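Benzoylformate decarboxylase (Mycobacterium smegmatis, PDB 4Q9D) belongs to the thiamine pyrophosphate-dependent enzyme family, with three parallel-sheet domains in each chain of a four-chain assembly and a bound magnesium ion. Local coordinates at residues Pro203-Trp217 against Ala229-Pro243. Sequence-based numbering, arbitrary orientation.
Sequences PMLVLGPEVDRAGAW and APVHASALPDRMSFP
Parallel strands 203-207 and 231-233 are neighbours in the Rossmann-like sheet of the central domain, joined by a beta-alpha-beta crossover through helix 217-227. Their register rests on three backbone bonds: Leu205 N to Pro230 O, His232 N to Leu205 O and Leu207 N to His232 O. On one face, CD1 of Leu207 bridges CG1 of Val231 (3.8 Å) and CD1 of Phe242 (3.5 Å). On the other, the sulfur of Met204 meets the His232 ring at its edge, SD to CD2 3.5 Å, while the ring's ND1 bonds to Gly251 O in the next strand.

Beyond the strands the contact turns polar. OG of Ser241, set beside its own backbone N and anti to the carbonyl carbon (chi1 -62°), enters the first turn of helix 209-213, where it donates to Gly208 O (2.6 Å) and accepts from Asp212 N (2.8 Å). Gly208 O takes Val211 N from the opposite face of its carbonyl plane, so two donors grip it. Water 1 links Leu207 O to Ser241 N.

Two salt bridges follow. Arg239, bent at chi2 and chi3, grips Asp212 side-on, NH2 2.8 Å and NE 3.0 Å from its OD2, the carboxylate and guanidinium planes 84° apart. Arg213 approaches end-on, its NH1 and NH2 meeting OD2 of Asp238 from above the carboxylate plane; CG of Arg239 lies over the face of the Arg213 guanidinium. Trp217 carries Pro243 CD over one face, 4.1 Å from the six-membered ring centroid.

Gln62 OE1 accepts from both Arg239 NH1 and Arg213 NE, and Arg279 pairs with Asp238 OD1. A carboxylate for each arginine, and the Gln62 oxygen common to both, probably offset the closeness of the two guanidinium groups, so that two ion pairs may hold the loop after strand 231-233 to helix 209-213.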
loop_
_atom_site.group_PDB
_atom_site.type_symbol
_atom_site.label_atom_id
_atom_site.label_comp_id
_atom_site.label_asym_id
_atom_site.label_seq_id
_atom_site.Cartn_x
_atom_site.Cartn_y
_atom_site.Cartn_z
ATOM N N PRO B 203 5.282 44.626 -1.928
ATOM C CA PRO B 203 5.432 43.195 -2.172
ATOM C C PRO B 203 6.710 42.651 -1.543
ATOM O O PRO B 203 7.645 43.389 -1.238
ATOM C CB PRO B 203 5.522 43.109 -3.690
ATOM C CG PRO B 203 6.132 44.410 -4.098
ATOM C CD PRO B 203 5.654 45.437 -3.101
ATOM N N MET B 204 6.735 41.341 -1.338
ATOM C CA MET B 204 7.955 40.662 -0.944
ATOM C C MET B 204 8.104 39.399 -1.781
ATOM O O MET B 204 7.111 38.736 -2.093
ATOM C CB MET B 204 7.918 40.329 0.566
ATOM C CG MET B 204 9.207 39.665 1.069
ATOM S SD MET B 204 9.060 37.839 1.105
ATOM C CE MET B 204 7.953 37.702 2.509
ATOM N N LEU B 205 9.338 39.052 -2.119
ATOM C CA LEU B 205 9.595 37.923 -2.978
ATOM C C LEU B 205 10.360 36.846 -2.216
ATOM O O LEU B 205 11.319 37.155 -1.512
ATOM C CB LEU B 205 10.403 38.375 -4.192
ATOM C CG LEU B 205 10.835 37.272 -5.159
ATOM C CD1 LEU B 205 9.579 36.620 -5.784
ATOM C CD2 LEU B 205 11.754 37.839 -6.236
ATOM N N VAL B 206 9.921 35.591 -2.354
ATOM C CA VAL B 206 10.637 34.442 -1.793
ATOM C C VAL B 206 11.094 33.563 -2.941
ATOM O O VAL B 206 10.279 33.166 -3.769
ATOM C CB VAL B 206 9.746 33.582 -0.838
ATOM C CG1 VAL B 206 10.565 32.480 -0.203
ATOM C CG2 VAL B 206 9.084 34.448 0.247
ATOM N N LEU B 207 12.393 33.275 -2.989
ATOM C CA LEU B 207 12.982 32.418 -4.006
ATOM C C LEU B 207 13.560 31.197 -3.307
ATOM O O LEU B 207 14.557 31.287 -2.580
ATOM C CB LEU B 207 14.085 33.153 -4.804
ATOM C CG LEU B 207 13.638 34.345 -5.687
ATOM C CD1 LEU B 207 14.835 35.089 -6.311
ATOM C CD2 LEU B 207 12.669 33.906 -6.796
ATOM N N GLY B 208 12.921 30.052 -3.538
ATOM C CA GLY B 208 13.268 28.810 -2.873
ATOM C C GLY B 208 14.113 27.885 -3.737
ATOM O O GLY B 208 14.509 28.234 -4.856
ATOM N N PRO B 209 14.400 26.691 -3.208
ATOM C CA PRO B 209 15.318 25.735 -3.845
ATOM C C PRO B 209 14.963 25.331 -5.291
ATOM O O PRO B 209 15.884 24.938 -6.009
ATOM C CB PRO B 209 15.222 24.503 -2.945
ATOM C CG PRO B 209 14.850 25.069 -1.560
ATOM C CD PRO B 209 13.942 26.248 -1.871
ATOM N N GLU B 210 13.693 25.392 -5.712
ATOM C CA GLU B 210 13.365 24.967 -7.079
ATOM C C GLU B 210 14.056 25.855 -8.083
ATOM O O GLU B 210 14.289 25.453 -9.228
ATOM C CB GLU B 210 11.865 25.005 -7.355
ATOM C CG GLU B 210 11.046 23.995 -6.576
ATOM C CD GLU B 210 9.592 24.023 -7.027
ATOM O OE1 GLU B 210 8.732 24.413 -6.227
ATOM O OE2 GLU B 210 9.318 23.690 -8.193
ATOM N N VAL B 211 14.366 27.079 -7.671
ATOM C CA VAL B 211 14.936 28.057 -8.609
ATOM C C VAL B 211 16.335 27.642 -9.011
ATOM O O VAL B 211 16.649 27.561 -10.197
ATOM C CB VAL B 211 14.858 29.507 -8.035
ATOM C CG1 VAL B 211 15.566 30.501 -8.932
ATOM C CG2 VAL B 211 13.398 29.901 -7.877
ATOM N N ASP B 212 17.168 27.332 -8.025
ATOM C CA ASP B 212 18.511 26.847 -8.319
ATOM C C ASP B 212 18.456 25.507 -9.096
ATOM O O ASP B 212 19.205 25.309 -10.044
ATOM C CB ASP B 212 19.342 26.685 -7.030
ATOM C CG ASP B 212 20.837 26.629 -7.302
ATOM O OD1 ASP B 212 21.302 27.422 -8.149
ATOM O OD2 ASP B 212 21.544 25.787 -6.699
ATOM N N ARG B 213 17.548 24.605 -8.725
ATOM C CA ARG B 213 17.458 23.315 -9.424
ATOM C C ARG B 213 16.996 23.474 -10.868
ATOM O O ARG B 213 17.355 22.670 -11.709
ATOM C CB ARG B 213 16.573 22.318 -8.667
ATOM C CG ARG B 213 17.138 21.941 -7.317
ATOM C CD ARG B 213 16.471 20.687 -6.716
ATOM N NE ARG B 213 17.256 20.195 -5.573
ATOM C CZ ARG B 213 16.856 20.274 -4.302
ATOM N NH1 ARG B 213 15.678 20.809 -3.988
ATOM N NH2 ARG B 213 17.634 19.808 -3.334
ATOM N N ALA B 214 16.216 24.521 -11.159
ATOM C CA ALA B 214 15.861 24.814 -12.548
ATOM C C ALA B 214 16.961 25.558 -13.337
ATOM O O ALA B 214 16.781 25.827 -14.519
ATOM C CB ALA B 214 14.545 25.582 -12.634
ATOM N N GLY B 215 18.088 25.895 -12.712
ATOM C CA GLY B 215 19.126 26.653 -13.426
ATOM C C GLY B 215 18.643 28.090 -13.620
ATOM O O GLY B 215 19.049 28.767 -14.552
ATOM N N ALA B 216 17.773 28.570 -12.728
ATOM C CA ALA B 216 17.120 29.873 -12.935
ATOM C C ALA B 216 17.700 31.002 -12.058
ATOM O O ALA B 216 17.045 31.997 -11.783
ATOM C CB ALA B 216 15.614 29.738 -12.717
ATOM N N TRP B 217 18.928 30.828 -11.597
ATOM C CA TRP B 217 19.594 31.843 -10.785
ATOM C C TRP B 217 19.543 33.255 -11.426
ATOM O O TRP B 217 19.123 34.243 -10.796
ATOM C CB TRP B 217 21.031 31.391 -10.597
ATOM C CG TRP B 217 21.931 32.274 -9.855
ATOM C CD1 TRP B 217 22.674 33.310 -10.369
ATOM C CD2 TRP B 217 22.295 32.168 -8.472
ATOM N NE1 TRP B 217 23.452 33.864 -9.381
ATOM C CE2 TRP B 217 23.250 33.178 -8.211
ATOM C CE3 TRP B 217 21.902 31.324 -7.425
ATOM C CZ2 TRP B 217 23.818 33.372 -6.949
ATOM C CZ3 TRP B 217 22.476 31.510 -6.165
ATOM C CH2 TRP B 217 23.434 32.537 -5.940
ATOM N N ALA B 229 11.651 44.427 -4.791
ATOM C CA ALA B 229 11.171 44.036 -3.456
ATOM C C ALA B 229 12.265 43.300 -2.671
ATOM O O ALA B 229 13.224 42.796 -3.252
ATOM C CB ALA B 229 9.889 43.167 -3.574
ATOM N N PRO B 230 12.129 43.233 -1.342
ATOM C CA PRO B 230 13.071 42.384 -0.613
ATOM C C PRO B 230 12.880 40.928 -1.030
ATOM O O PRO B 230 11.758 40.506 -1.305
ATOM C CB PRO B 230 12.653 42.548 0.850
ATOM C CG PRO B 230 11.330 43.247 0.838
ATOM C CD PRO B 230 11.201 43.962 -0.463
ATOM N N VAL B 231 13.972 40.189 -1.083
ATOM C CA VAL B 231 13.956 38.779 -1.495
ATOM C C VAL B 231 14.406 37.887 -0.335
ATOM O O VAL B 231 15.561 37.960 0.068
ATOM C CB VAL B 231 14.918 38.554 -2.657
ATOM C CG1 VAL B 231 14.864 37.101 -3.097
ATOM C CG2 VAL B 231 14.574 39.511 -3.823
ATOM N N HIS B 232 13.491 37.076 0.214
ATOM C CA HIS B 232 13.847 36.061 1.208
ATOM C C HIS B 232 14.198 34.721 0.578
ATOM O O HIS B 232 13.756 34.416 -0.525
ATOM C CB HIS B 232 12.692 35.853 2.177
ATOM C CG HIS B 232 12.573 36.919 3.223
ATOM N ND1 HIS B 232 13.292 36.888 4.404
ATOM C CD2 HIS B 232 11.801 38.031 3.286
ATOM C CE1 HIS B 232 12.949 37.917 5.154
ATOM N NE2 HIS B 232 12.055 38.633 4.495
ATOM N N ALA B 233 14.984 33.922 1.279
ATOM C CA ALA B 233 15.194 32.543 0.881
ATOM C C ALA B 233 14.311 31.645 1.750
ATOM O O ALA B 233 13.743 32.087 2.746
ATOM C CB ALA B 233 16.667 32.145 1.041
ATOM N N SER B 234 14.217 30.372 1.383
ATOM C CA SER B 234 13.521 29.392 2.201
ATOM C C SER B 234 14.218 29.237 3.541
ATOM O O SER B 234 15.447 29.335 3.628
ATOM C CB SER B 234 13.532 28.015 1.496
ATOM O OG SER B 234 12.926 27.006 2.307
ATOM N N ALA B 235 13.443 28.981 4.588
ATOM C CA ALA B 235 14.041 28.472 5.823
ATOM C C ALA B 235 14.614 27.082 5.524
ATOM O O ALA B 235 14.113 26.366 4.641
ATOM C CB ALA B 235 12.962 28.373 6.936
ATOM N N LEU B 236 15.645 26.681 6.247
ATOM C CA LEU B 236 16.109 25.307 6.134
ATOM C C LEU B 236 16.320 24.887 4.671
ATOM O O LEU B 236 15.802 23.846 4.227
ATOM C CB LEU B 236 15.081 24.388 6.811
ATOM C CG LEU B 236 14.802 24.697 8.290
ATOM C CD1 LEU B 236 13.407 24.204 8.691
ATOM C CD2 LEU B 236 15.897 24.073 9.205
ATOM N N PRO B 237 17.060 25.697 3.911
ATOM C CA PRO B 237 17.203 25.476 2.474
ATOM C C PRO B 237 18.035 24.235 2.174
ATOM O O PRO B 237 19.051 24.029 2.839
ATOM C CB PRO B 237 17.976 26.733 2.029
ATOM C CG PRO B 237 18.866 27.006 3.201
ATOM C CD PRO B 237 17.910 26.816 4.367
ATOM N N ASP B 238 17.606 23.404 1.219
ATOM C CA ASP B 238 18.482 22.358 0.697
ATOM C C ASP B 238 19.239 22.880 -0.534
ATOM O O ASP B 238 20.200 22.277 -0.963
ATOM C CB ASP B 238 17.721 21.048 0.364
ATOM C CG ASP B 238 16.376 21.288 -0.348
ATOM O OD1 ASP B 238 15.682 22.284 -0.034
ATOM O OD2 ASP B 238 16.001 20.448 -1.198
ATOM N N ARG B 239 18.776 24.001 -1.102
ATOM C CA ARG B 239 19.512 24.732 -2.137
ATOM C C ARG B 239 19.342 26.222 -1.884
ATOM O O ARG B 239 18.376 26.637 -1.224
ATOM C CB ARG B 239 19.026 24.392 -3.567
ATOM C CG ARG B 239 19.087 22.889 -3.905
ATOM C CD ARG B 239 20.502 22.424 -4.258
ATOM N NE ARG B 239 20.898 23.060 -5.499
ATOM C CZ ARG B 239 20.933 22.479 -6.692
ATOM N NH1 ARG B 239 20.645 21.178 -6.845
ATOM N NH2 ARG B 239 21.298 23.210 -7.738
ATOM N N MET B 240 20.295 27.016 -2.370
ATOM C CA MET B 240 20.162 28.479 -2.348
ATOM C C MET B 240 20.143 29.023 -3.760
ATOM O O MET B 240 20.982 28.651 -4.574
ATOM C CB MET B 240 21.267 29.100 -1.525
ATOM C CG MET B 240 20.872 29.023 -0.050
ATOM S SD MET B 240 22.037 29.832 0.979
ATOM C CE MET B 240 21.929 28.977 2.562
ATOM N N SER B 241 19.177 29.896 -4.037
ATOM C CA SER B 241 18.785 30.200 -5.407
ATOM C C SER B 241 18.956 31.686 -5.745
ATOM O O SER B 241 18.635 32.112 -6.853
ATOM C CB SER B 241 17.308 29.806 -5.607
ATOM O OG SER B 241 17.083 28.408 -5.418
ATOM N N PHE B 242 19.449 32.474 -4.796
ATOM C CA PHE B 242 19.591 33.928 -4.997
ATOM C C PHE B 242 20.820 34.398 -4.218
ATOM O O PHE B 242 20.982 34.023 -3.063
ATOM C CB PHE B 242 18.332 34.627 -4.471
ATOM C CG PHE B 242 18.305 36.135 -4.667
ATOM C CD1 PHE B 242 17.974 36.687 -5.904
ATOM C CD2 PHE B 242 18.564 36.999 -3.601
ATOM C CE1 PHE B 242 17.920 38.066 -6.078
ATOM C CE2 PHE B 242 18.502 38.381 -3.775
ATOM C CZ PHE B 242 18.192 38.910 -5.013
ATOM N N PRO B 243 21.666 35.237 -4.837
ATOM C CA PRO B 243 22.953 35.638 -4.230
ATOM C C PRO B 243 22.751 36.295 -2.871
ATOM O O PRO B 243 21.950 37.219 -2.709
ATOM C CB PRO B 243 23.573 36.585 -5.274
ATOM C CG PRO B 243 22.446 37.005 -6.161
ATOM C CD PRO B 243 21.372 35.957 -6.094
HETATM O O HOH W 1 17.199 30.918 -2.231
HETATM O O HOH W 2 22.088 25.679 -4.176
HETATM O O HOH W 3 17.843 34.228 -8.373
#